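Local coordinates for stress responsive alpha-beta protein (Jannaschia sp., PDB 3BB5), which is of unknown function but forms a dimer of ferredoxin-like alpha-beta subunits belonging to the stress-responsive A/B barrel family, at residues A[22-27]-A[76-81]; A[26-31]-A[70-75]. All blocks are in the same frame, centred on the assembly; numbering follows the deposited sequence. Where two conformers were deposited one is given.

Contact 1: residues A[22-27]-A[76-81]. With EDO (1,2-ethanediol), chain G.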
# COMPACT_ATOMS: atom_id res chain seq x y z
N TYR A 22 -2.30 5.36 -6.72
CA TYR A 22 -1.25 4.88 -5.83
C TYR A 22 -1.13 3.39 -6.11
O TYR A 22 -2.03 2.65 -5.82
CB TYR A 22 -1.62 5.11 -4.36
CG TYR A 22 -1.36 6.52 -3.83
CD1 TYR A 22 -1.32 7.62 -4.66
CD2 TYR A 22 -1.22 6.74 -2.47
CE1 TYR A 22 -1.11 8.89 -4.17
CE2 TYR A 22 -1.01 8.01 -1.96
CZ TYR A 22 -0.95 9.08 -2.82
OH TYR A 22 -0.74 10.34 -2.31
N HIS A 23 -0.01 3.01 -6.71
CA HIS A 23 0.29 1.63 -7.15
C HIS A 23 1.17 1.01 -6.10
O HIS A 23 2.30 1.40 -5.96
CB HIS A 23 1.04 1.74 -8.50
CG HIS A 23 1.40 0.43 -9.15
ND1 HIS A 23 0.47 -0.40 -9.74
CD2 HIS A 23 2.61 -0.15 -9.38
CE1 HIS A 23 1.08 -1.44 -10.28
NE2 HIS A 23 2.38 -1.31 -10.07
N LEU A 24 0.62 0.07 -5.32
CA LEU A 24 1.33 -0.56 -4.23
C LEU A 24 1.61 -2.01 -4.58
O LEU A 24 0.72 -2.75 -4.97
CB LEU A 24 0.52 -0.49 -2.93
CG LEU A 24 0.96 -1.44 -1.77
CD1 LEU A 24 2.33 -1.03 -1.12
CD2 LEU A 24 -0.15 -1.57 -0.67
N VAL A 25 2.87 -2.40 -4.43
CA VAL A 25 3.32 -3.74 -4.81
C VAL A 25 3.98 -4.37 -3.57
O VAL A 25 4.99 -3.86 -3.10
CB VAL A 25 4.33 -3.68 -6.01
CG1 VAL A 25 4.80 -5.07 -6.41
CG2 VAL A 25 3.71 -2.92 -7.19
N MSE A 26 3.36 -5.44 -3.05
CA MSE A 26 3.89 -6.21 -1.90
C MSE A 26 4.47 -7.55 -2.33
O MSE A 26 3.87 -8.29 -3.10
CB MSE A 26 2.79 -6.41 -0.85
CG MSE A 26 2.14 -5.11 -0.35
SE MSE A 26 3.41 -3.86 0.45
CE MSE A 26 4.17 -5.04 1.82
N LEU A 27 5.67 -7.85 -1.85
CA LEU A 27 6.46 -8.94 -2.42
C LEU A 27 6.62 -10.01 -1.39
O LEU A 27 6.77 -9.70 -0.24
CB LEU A 27 7.83 -8.43 -2.86
CG LEU A 27 7.87 -7.38 -3.98
CD1 LEU A 27 9.31 -6.82 -4.09
CD2 LEU A 27 7.37 -7.94 -5.33
N GLY A 76 8.02 -4.11 0.18
CA GLY A 76 7.10 -3.55 -0.80
C GLY A 76 7.50 -2.22 -1.33
O GLY A 76 8.51 -1.63 -0.92
N PHE A 77 6.75 -1.76 -2.31
CA PHE A 77 6.97 -0.43 -2.85
C PHE A 77 5.70 0.25 -3.28
O PHE A 77 4.67 -0.37 -3.31
CB PHE A 77 8.06 -0.42 -3.93
CG PHE A 77 7.77 -1.28 -5.15
CD1 PHE A 77 8.17 -2.58 -5.19
CD2 PHE A 77 7.18 -0.73 -6.28
CE1 PHE A 77 7.97 -3.35 -6.32
CE2 PHE A 77 6.97 -1.47 -7.40
CZ PHE A 77 7.37 -2.79 -7.43
N LEU A 78 5.81 1.56 -3.51
CA LEU A 78 4.71 2.45 -3.86
C LEU A 78 5.13 3.37 -5.02
O LEU A 78 6.17 4.04 -4.92
CB LEU A 78 4.31 3.33 -2.67
CG LEU A 78 2.98 4.05 -2.92
CD1 LEU A 78 1.74 3.13 -2.56
CD2 LEU A 78 2.90 5.40 -2.19
N CYS A 79 4.34 3.38 -6.09
CA CYS A 79 4.41 4.42 -7.10
C CYS A 79 3.16 5.24 -7.06
O CYS A 79 2.08 4.69 -7.04
CB CYS A 79 4.53 3.85 -8.51
SG CYS A 79 5.72 2.63 -8.60
N THR A 80 3.33 6.54 -7.08
CA THR A 80 2.24 7.48 -7.21
C THR A 80 2.23 7.97 -8.67
O THR A 80 3.23 8.51 -9.11
CB THR A 80 2.46 8.67 -6.23
OG1 THR A 80 2.48 8.16 -4.89
CG2 THR A 80 1.38 9.73 -6.37
N PHE A 81 1.13 7.78 -9.38
CA PHE A 81 0.96 8.26 -10.76
C PHE A 81 -0.08 9.35 -10.87
O PHE A 81 -1.07 9.37 -10.14
CB PHE A 81 0.55 7.10 -11.68
CG PHE A 81 1.55 5.98 -11.73
CD1 PHE A 81 2.73 6.13 -12.41
CD2 PHE A 81 1.31 4.78 -11.06
CE1 PHE A 81 3.66 5.10 -12.47
CE2 PHE A 81 2.24 3.76 -11.13
CZ PHE A 81 3.42 3.95 -11.83
C1 EDO G . 4.92 -5.32 -10.54
O1 EDO G . 4.24 -5.96 -11.63
C2 EDO G . 5.76 -4.12 -11.02
O2 EDO G . 5.07 -2.87 -10.80

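Contact 2: residues A[26-31]-A[70-75]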
# COMPACT_ATOMS: atom_id res chain seq x y z
N MSE A 26 3.36 -5.44 -3.05
CA MSE A 26 3.89 -6.21 -1.90
C MSE A 26 4.47 -7.55 -2.33
O MSE A 26 3.87 -8.29 -3.10
CB MSE A 26 2.79 -6.41 -0.85
CG MSE A 26 2.14 -5.11 -0.35
SE MSE A 26 3.41 -3.86 0.45
CE MSE A 26 4.17 -5.04 1.82
N LEU A 27 5.67 -7.85 -1.85
CA LEU A 27 6.46 -8.94 -2.42
C LEU A 27 6.62 -10.01 -1.39
O LEU A 27 6.77 -9.70 -0.24
CB LEU A 27 7.83 -8.43 -2.86
CG LEU A 27 7.87 -7.38 -3.98
CD1 LEU A 27 9.31 -6.82 -4.09
CD2 LEU A 27 7.37 -7.94 -5.33
N GLU A 28 6.59 -11.26 -1.86
CA GLU A 28 6.80 -12.48 -1.08
C GLU A 28 8.11 -13.19 -1.57
O GLU A 28 8.05 -14.08 -2.43
CB GLU A 28 5.58 -13.39 -1.32
CG GLU A 28 5.08 -14.13 -0.15
CD GLU A 28 3.97 -15.10 -0.54
OE1 GLU A 28 2.93 -14.63 -1.08
OE2 GLU A 28 4.16 -16.32 -0.29
N PRO A 29 9.29 -12.79 -1.05
CA PRO A 29 10.56 -13.39 -1.52
C PRO A 29 10.61 -14.90 -1.35
O PRO A 29 10.07 -15.42 -0.38
CB PRO A 29 11.62 -12.71 -0.64
CG PRO A 29 10.99 -11.44 -0.20
CD PRO A 29 9.52 -11.73 -0.04
N GLU A 30 11.25 -15.59 -2.30
CA GLU A 30 11.39 -17.03 -2.24
C GLU A 30 12.73 -17.45 -2.83
O GLU A 30 13.03 -17.13 -3.99
CB GLU A 30 10.23 -17.69 -3.00
CG GLU A 30 10.14 -19.20 -2.85
CD GLU A 30 10.01 -19.64 -1.42
OE1 GLU A 30 8.98 -19.33 -0.79
OE2 GLU A 30 10.97 -20.26 -0.92
N GLY A 31 13.54 -18.15 -2.03
CA GLY A 31 14.79 -18.73 -2.51
C GLY A 31 16.06 -17.97 -2.18
O GLY A 31 16.01 -16.84 -1.66
N SER A 70 0.36 -8.56 8.10
CA SER A 70 0.85 -8.72 6.73
C SER A 70 2.19 -9.46 6.68
O SER A 70 3.05 -9.16 5.84
CB SER A 70 1.00 -7.36 6.07
OG SER A 70 1.82 -6.53 6.85
N GLU A 71 2.35 -10.45 7.55
CA GLU A 71 3.61 -11.19 7.72
C GLU A 71 4.13 -11.95 6.48
O GLU A 71 5.32 -12.25 6.38
CB GLU A 71 3.52 -12.12 8.95
CG GLU A 71 3.65 -11.37 10.31
CD GLU A 71 5.01 -10.60 10.50
OE1 GLU A 71 6.09 -11.25 10.46
OE2 GLU A 71 5.00 -9.36 10.71
N ARG A 72 3.25 -12.19 5.53
CA ARG A 72 3.57 -12.80 4.26
C ARG A 72 4.43 -11.91 3.36
O ARG A 72 5.14 -12.41 2.50
CB ARG A 72 2.24 -13.08 3.58
CG ARG A 72 2.22 -13.90 2.33
CD ARG A 72 0.76 -14.00 1.89
NE ARG A 72 0.53 -14.84 0.71
CZ ARG A 72 -0.65 -14.98 0.12
NH1 ARG A 72 -1.73 -14.36 0.59
NH2 ARG A 72 -0.76 -15.75 -0.96
N TYR A 73 4.36 -10.60 3.56
CA TYR A 73 4.99 -9.63 2.63
C TYR A 73 6.03 -8.83 3.35
O TYR A 73 5.73 -7.77 3.89
CB TYR A 73 3.95 -8.66 2.12
CG TYR A 73 2.83 -9.32 1.39
CD1 TYR A 73 3.07 -9.95 0.16
CD2 TYR A 73 1.53 -9.32 1.91
CE1 TYR A 73 2.05 -10.57 -0.53
CE2 TYR A 73 0.50 -9.94 1.22
CZ TYR A 73 0.77 -10.56 -0.00
OH TYR A 73 -0.24 -11.19 -0.71
N PRO A 74 7.28 -9.32 3.35
CA PRO A 74 8.28 -8.62 4.12
C PRO A 74 8.86 -7.35 3.42
O PRO A 74 9.63 -6.64 4.05
CB PRO A 74 9.35 -9.70 4.32
CG PRO A 74 9.27 -10.50 3.09
CD PRO A 74 7.82 -10.52 2.70
N TYR A 75 8.48 -7.07 2.17
CA TYR A 75 9.06 -5.93 1.41
C TYR A 75 8.04 -5.42 0.39
O TYR A 75 7.26 -6.18 -0.18
CB TYR A 75 10.40 -6.33 0.72
CG TYR A 75 11.32 -5.13 0.43
CD1 TYR A 75 11.20 -4.42 -0.75
CD2 TYR A 75 12.26 -4.70 1.35
CE1 TYR A 75 11.99 -3.35 -1.03
CE2 TYR A 75 13.07 -3.60 1.08
CZ TYR A 75 12.92 -2.93 -0.12
OH TYR A 75 13.70 -1.83 -0.41

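Contact 1: residues A[22-27]-A[76-81]
V25 packs its CB and both methyls against one face of the F77 ring, a CH-pi contact: its CB sits over the face, 3.6 Å from the centroid of the F77 ring, and its two methyls spread beneath CE1, CZ and CE2. The ring gets there because F77 CG stands between its own backbone N and carbonyl carbon (chi1 60°), a crowded position that swings the aromatic across to the neighbouring strand; a branched valine is broad enough to fill the face. The pair is a hydrogen-bonded one, as is H23 with C79, in the antiparallel ladder that joins the two central strands of the ferredoxin-like sheet. On this helix-covered face H23 CG is anti to its backbone N (chi1 -178°), which carries the imidazole out to L87 of helix 84-92. There F81 turns an edge toward the imidazole in an offset edge-to-face pair, planes at 61°, D118 takes ND1, and NE2 shares a hydrogen bond of 3.2 Å with O2 of a bound ethanediol, probably from the crystallisation liquor. The other face, toward the second subunit, carries Y22, with T80 OG1 over its ring, and L24, whose CB is 3.8 Å from L78 CD1. G76 suits its place opposite M26, since a side chain there would run into the selenium.

Contact 2: residues A[26-31]-A[70-75]
L27 N donates to Y75 O over 2.8 Å, the one backbone hydrogen bond between the two segments, at this end of the ferredoxin-like sheet. Beyond it the carbonyl of L27 meets carbon instead: Y73 CA-H approaches L27 O at 3.4 Å, and P74, with no N-H to offer, brings its CD to the same oxygen. The E28 backbone bonds to R108 and G113. Residues 70-73 form a type I turn closed by Y73 N to S70 O, 3.0 Å. N63 ND2 bonds both Y73 O and S70 OG, and the S70 hydroxyl also bonds V116 O of the second subunit. The Y75 hydroxyl is satisfied by H60 ND1.

Toward the surface, E28 OE1 forms a salt bridge with R72 NE, a weak, bent hydrogen bond of 3.0 Å, the carboxylate and guanidinium planes 59° apart. R72 reaches it with CG anti to its backbone N (chi1 -171°) and an extended chain. E28 OE2 also makes a long, weak ion pair with R108 NE. Replacing E28 by an alanine would probably leave R72 without this charge partner and its guanidinium freer to swing. M26 CB makes a CH-pi contact with one face of the Y73 ring, R72 CB lies over the opposite face, and the bent selenomethionine chain brings M26 CE within 3.6 Å of Y73 CB. The P29 and P74 rings abut closely, P29 CD 3.4 Å from P74 CG.

Overall arrangement
From the N terminus the chain runs up strand 21-27, and both contacts start from it. It then passes through helix 34-48 and strand 55-62 and returns by the loop that leads into strand 75-81. Contact 2 closes the shorter circuit, bringing residues 70-75 of that loop back to the end of the first strand; contact 1 closes the longer one, with 76-81 running back beside 22-27. The smaller circuit therefore lies within the larger in sequence, sharing M26 and L27, and the centres of the contacts are about 14 Å apart. Contact 1 joins the sheet's two inner strands near the centre of the chain; contact 2 joins the loop before strand 75-81 to the end of strand 21-27. Both touch the second subunit.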